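Local coordinates for putative dehydratase (Mesorhizobium loti, PDB 2POZ), which is of unknown function but belongs to the mandelate racemase/muconate lactonizing enzyme family of the enolase superfamily and may act as a lyase, possibly a dehydratase, at residues F263-I268 with I277-G282; M296-N301 with N324-M329. All coordinates share one frame; numbering follows the deposited sequence.

Both contacts lie in the C-terminal barrel domain, on the same side of the chain's centre. Their centres are about 12 Å apart. They follow each other along the chain: contact 1 joins helix 261-269 to the chain leaving strand 276-277, and contact 2 joins the end of helix 287-298 to the loop after helix 312-324. Strands 276-277 and 303-304 are parallel neighbours in the barrel sheet. Helix 287-298 connects them and links the two contacts: Ile-277 CD1 packs 3.7 Å from Ala-297 CB. Both contacts also reach the same neighbouring subunit of the octamer. Helix 287-298 thus bridges the two contacts, and each meets that subunit through its own helix.

Contact 1: residues F263-I268 with I277-G282; sequences FGFRKI and IQPDIG
Phe-265 packs its ring against Ile-277 and Pro-279. The far part of the ring does the touching. Its CE2 lies 3.9 Å from Ile-277 CB, and its CZ lies 3.7 Å from Pro-279 CB. The same proline carbon is 4.0 Å from CE1 of the ring. The contact is wholly apolar, and no hydrogen bond crosses it. The Phe-265 side chain runs at about a right angle to Pro-279. Its CG is anti to its own carbonyl carbon (chi1 -81°), which carries the ring off helix 261-269 toward residues 277-279. An alanine in place of Phe-265 is likely to open a gap between this helix and the strand end, leaving Ile-277 and Pro-279 without their shared partner.

Ile-293 of helix 287-298 touches both Phe-265 and Ile-277, so three side chains meet there. Val-259 also packs on Phe-265, and Ala-284 packs on Pro-279. The backbone of Ile-277 is hydrogen-bonded to Arg-303, in the neighbouring parallel strand 303-304, and to Ala-305 just beyond it.

Just beyond Pro-279, the chain turns at Asp-280. Asp-280 OD1 accepts from Gly-282 N at 2.7 Å, on the anti side and 25° out of the carboxylate plane. This is an Asx turn. The other oxygen, OD2, is hydrogen-bonded to His-307 ND1. An Asp-His pair at successive strand ends is consistent with the His-Asp dyad of mandelate racemase relatives. The packing thus joins a barrel helix to a strand of the modified TIM barrel, next to a probable active-site pair.

Contact 2: residues M296-N301 with N324-M329; sequences MAEAYN and NITNFM
Asn-327 ND2, 3.5 Å from Glu-298 CG, is gripped by two backbone oxygens. It is hydrogen-bonded to the carbonyls of Cys-294, in the last turns of helix 287-298, and Met-302, just after it. At the other end of the amide, Asn-327 OD1 accepts a hydrogen bond from water 1 at 2.6 Å. With both ends bonded, the amide is fixed in its rotation. Its CG sits between the backbone N and the carbonyl carbon of Asn-327 (chi1 58°), and this turns the amide to the helix end.

The Glu-298 side chain crosses this amide at a slant. Its CG comes 3.4 Å from Asn-327 CG, and the carboxylate and amide planes are 36° apart. Ala-297 adds its methyl, with CB 3.8 Å from Asn-327 ND2. The Glu-298 chain is extended beyond CG and brings the carboxylate to Thr-326. Thr-326 OG1 is modelled as a donor to Glu-298 OE1, but it sits too close to the carboxylate, so this bond is doubtful. Water 1 also donates, weakly, to Glu-298 OE2.

Glu-298 OE2 has a stronger partner in Arg-262 of a neighbouring subunit, with which it forms a salt bridge. Arg-175 of another neighbouring subunit donates to the Glu-298 carbonyl. The helix ends in a Schellman motif: the backbone N of Asn-301, which has a positive phi, bonds to Glu-298 O, and Met-302 N bonds to Ala-297 O.

The nearby arginine would probably keep Glu-298 ionised. The chemistry implies two tasks at one helix end: a neutral amide ties the carbonyls of the helix and the following chain to the loop, while the carboxylate reaches across the subunit interface.

Contact 1: residues F263-I268 with I277-G282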
# COMPACT_ATOMS: atom_id res chain seq x y z
N PHE A 263 -12.29 3.19 19.23
CA PHE A 263 -12.34 2.23 18.13
C PHE A 263 -12.88 2.86 16.86
O PHE A 263 -12.47 2.49 15.76
CB PHE A 263 -13.19 1.03 18.56
CG PHE A 263 -12.83 0.50 19.93
CD1 PHE A 263 -13.80 -0.06 20.75
CD2 PHE A 263 -11.52 0.58 20.39
CE1 PHE A 263 -13.47 -0.53 22.03
CE2 PHE A 263 -11.17 0.11 21.66
CZ PHE A 263 -12.15 -0.44 22.48
N GLY A 264 -13.81 3.80 17.00
CA GLY A 264 -14.35 4.48 15.83
C GLY A 264 -13.34 5.50 15.34
O GLY A 264 -13.09 5.62 14.13
N PHE A 265 -12.72 6.23 16.27
CA PHE A 265 -11.75 7.24 15.88
C PHE A 265 -10.46 6.69 15.28
O PHE A 265 -9.79 7.39 14.52
CB PHE A 265 -11.46 8.19 17.04
CG PHE A 265 -12.50 9.26 17.20
CD1 PHE A 265 -13.62 9.05 18.01
CD2 PHE A 265 -12.44 10.42 16.44
CE1 PHE A 265 -14.66 9.98 18.04
CE2 PHE A 265 -13.48 11.36 16.46
CZ PHE A 265 -14.59 11.14 17.26
N ARG A 266 -10.11 5.45 15.61
CA ARG A 266 -8.91 4.84 15.03
C ARG A 266 -9.01 4.91 13.50
O ARG A 266 -8.02 5.20 12.82
CB ARG A 266 -8.78 3.37 15.45
CG ARG A 266 -7.72 2.63 14.65
CD ARG A 266 -7.68 1.14 14.97
NE ARG A 266 -6.99 0.41 13.91
CZ ARG A 266 -6.84 -0.91 13.89
NH1 ARG A 266 -7.34 -1.66 14.87
NH2 ARG A 266 -6.23 -1.49 12.86
N LYS A 267 -10.20 4.64 12.96
CA LYS A 267 -10.40 4.68 11.51
C LYS A 267 -10.09 6.08 10.95
O LYS A 267 -9.57 6.21 9.84
CB LYS A 267 -11.84 4.27 11.16
CG LYS A 267 -12.12 2.76 11.34
CD LYS A 267 -13.62 2.42 11.34
CE LYS A 267 -14.31 2.88 12.65
NZ LYS A 267 -15.73 2.40 12.85
N ILE A 268 -10.39 7.11 11.73
CA ILE A 268 -10.12 8.48 11.30
C ILE A 268 -8.62 8.79 11.40
O ILE A 268 -8.01 9.31 10.47
CB ILE A 268 -10.88 9.50 12.17
CG1 ILE A 268 -12.40 9.28 12.03
CG2 ILE A 268 -10.49 10.93 11.77
CD1 ILE A 268 -12.91 9.32 10.60
N ILE A 277 -10.68 16.86 15.29
CA ILE A 277 -11.74 15.89 15.56
C ILE A 277 -12.74 16.58 16.48
O ILE A 277 -12.37 17.42 17.28
CB ILE A 277 -11.23 14.58 16.21
CG1 ILE A 277 -10.56 14.86 17.55
CG2 ILE A 277 -10.29 13.86 15.25
CD1 ILE A 277 -10.33 13.60 18.37
N GLN A 278 -14.01 16.20 16.35
CA GLN A 278 -15.07 16.82 17.13
C GLN A 278 -15.94 15.82 17.88
O GLN A 278 -17.16 15.77 17.67
CB GLN A 278 -15.95 17.64 16.19
CG GLN A 278 -15.17 18.63 15.35
CD GLN A 278 -15.98 19.16 14.18
OE1 GLN A 278 -16.27 18.43 13.23
NE2 GLN A 278 -16.36 20.43 14.25
N PRO A 279 -15.34 15.01 18.75
CA PRO A 279 -16.16 14.04 19.49
C PRO A 279 -17.13 14.75 20.43
O PRO A 279 -16.88 15.87 20.87
CB PRO A 279 -15.12 13.24 20.27
CG PRO A 279 -14.07 14.27 20.58
CD PRO A 279 -13.95 15.01 19.24
N ASP A 280 -18.25 14.08 20.72
CA ASP A 280 -19.26 14.62 21.62
C ASP A 280 -19.20 13.72 22.86
O ASP A 280 -19.37 12.51 22.73
CB ASP A 280 -20.64 14.52 20.98
CG ASP A 280 -21.73 15.15 21.83
OD1 ASP A 280 -21.71 14.99 23.07
OD2 ASP A 280 -22.63 15.80 21.25
N ILE A 281 -18.96 14.28 24.04
CA ILE A 281 -18.87 13.42 25.23
C ILE A 281 -20.16 12.65 25.49
O ILE A 281 -20.15 11.65 26.20
CB ILE A 281 -18.49 14.20 26.52
CG1 ILE A 281 -19.59 15.19 26.89
CG2 ILE A 281 -17.14 14.88 26.36
CD1 ILE A 281 -19.41 15.78 28.29
N GLY A 282 -21.26 13.13 24.91
CA GLY A 282 -22.55 12.48 25.07
C GLY A 282 -22.84 11.36 24.08
O GLY A 282 -23.88 10.70 24.16

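Contact 2: residues M296-N301 with N324-M329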
# COMPACT_ATOMS: atom_id res chain seq x y z
N MSE A 296 -5.18 10.05 22.04
CA MSE A 296 -4.79 9.36 20.82
C MSE A 296 -4.62 10.35 19.69
O MSE A 296 -3.70 10.26 18.88
CB MSE A 296 -5.85 8.34 20.41
CG MSE A 296 -5.87 7.05 21.19
SE MSE A 296 -7.17 5.81 20.41
CE MSE A 296 -6.30 5.46 18.73
N ALA A 297 -5.54 11.31 19.62
CA ALA A 297 -5.51 12.32 18.58
C ALA A 297 -4.19 13.07 18.57
O ALA A 297 -3.68 13.42 17.51
CB ALA A 297 -6.66 13.29 18.76
N GLU A 298 -3.64 13.32 19.76
CA GLU A 298 -2.37 14.02 19.89
C GLU A 298 -1.24 13.26 19.22
O GLU A 298 -0.27 13.86 18.75
CB GLU A 298 -2.03 14.25 21.37
CG GLU A 298 -2.31 15.66 21.83
CD GLU A 298 -1.88 15.91 23.26
OE1 GLU A 298 -1.54 17.08 23.57
OE2 GLU A 298 -1.89 14.97 24.08
N ALA A 299 -1.35 11.93 19.17
CA ALA A 299 -0.31 11.12 18.54
C ALA A 299 -0.40 11.26 17.02
O ALA A 299 0.45 10.74 16.29
CB ALA A 299 -0.48 9.67 18.94
N TYR A 300 -1.43 11.96 16.55
CA TYR A 300 -1.61 12.16 15.12
C TYR A 300 -1.57 13.62 14.73
O TYR A 300 -2.05 14.00 13.66
CB TYR A 300 -2.92 11.52 14.64
CG TYR A 300 -2.84 10.01 14.61
CD1 TYR A 300 -3.07 9.25 15.76
CD2 TYR A 300 -2.48 9.34 13.45
CE1 TYR A 300 -2.95 7.86 15.75
CE2 TYR A 300 -2.35 7.96 13.42
CZ TYR A 300 -2.58 7.23 14.57
OH TYR A 300 -2.44 5.85 14.53
N ASN A 301 -0.99 14.44 15.60
CA ASN A 301 -0.83 15.86 15.34
C ASN A 301 -2.17 16.58 15.12
O ASN A 301 -2.26 17.54 14.34
CB ASN A 301 0.08 16.04 14.12
CG ASN A 301 1.01 17.22 14.26
OD1 ASN A 301 1.62 17.41 15.31
ND2 ASN A 301 1.14 18.01 13.19
N ASN A 324 -9.04 20.10 30.90
CA ASN A 324 -7.93 19.16 31.06
C ASN A 324 -7.09 18.72 29.86
O ASN A 324 -5.88 18.51 30.00
CB ASN A 324 -8.50 17.93 31.80
CG ASN A 324 -7.48 16.82 31.98
OD1 ASN A 324 -7.37 15.93 31.14
ND2 ASN A 324 -6.75 16.86 33.08
N ILE A 325 -7.69 18.58 28.68
CA ILE A 325 -6.93 18.12 27.52
C ILE A 325 -5.86 19.09 27.03
O ILE A 325 -6.05 20.31 27.02
CB ILE A 325 -7.86 17.74 26.34
CG1 ILE A 325 -8.78 18.91 25.99
CG2 ILE A 325 -8.68 16.50 26.70
CD1 ILE A 325 -9.63 18.66 24.76
N THR A 326 -4.74 18.53 26.60
CA THR A 326 -3.63 19.34 26.13
C THR A 326 -3.79 19.83 24.69
O THR A 326 -3.20 20.84 24.32
CB THR A 326 -2.30 18.55 26.26
OG1 THR A 326 -2.47 17.26 25.68
CG2 THR A 326 -1.92 18.38 27.72
N ASN A 327 -4.58 19.12 23.89
CA ASN A 327 -4.79 19.51 22.49
C ASN A 327 -6.18 20.11 22.22
O ASN A 327 -6.81 19.80 21.21
CB ASN A 327 -4.52 18.32 21.56
CG ASN A 327 -5.40 17.10 21.86
OD1 ASN A 327 -5.88 16.92 22.98
ND2 ASN A 327 -5.59 16.25 20.86
N PHE A 328 -6.63 20.97 23.12
CA PHE A 328 -7.93 21.63 22.96
C PHE A 328 -7.82 22.77 21.97
O PHE A 328 -6.85 23.52 21.99
CB PHE A 328 -8.41 22.19 24.31
CG PHE A 328 -9.61 23.08 24.19
CD1 PHE A 328 -10.88 22.55 23.97
CD2 PHE A 328 -9.47 24.46 24.27
CE1 PHE A 328 -11.99 23.37 23.83
CE2 PHE A 328 -10.58 25.30 24.14
CZ PHE A 328 -11.84 24.76 23.91
N MSE A 329 -8.82 22.91 21.11
CA MSE A 329 -8.82 23.99 20.13
C MSE A 329 -9.83 25.10 20.47
O MSE A 329 -9.45 26.24 20.74
CB MSE A 329 -9.15 23.45 18.74
CG MSE A 329 -9.21 24.54 17.67
SE MSE A 329 -9.91 23.90 15.98
CE MSE A 329 -10.21 25.61 15.10
O HOH W 1 -5.23 15.26 24.94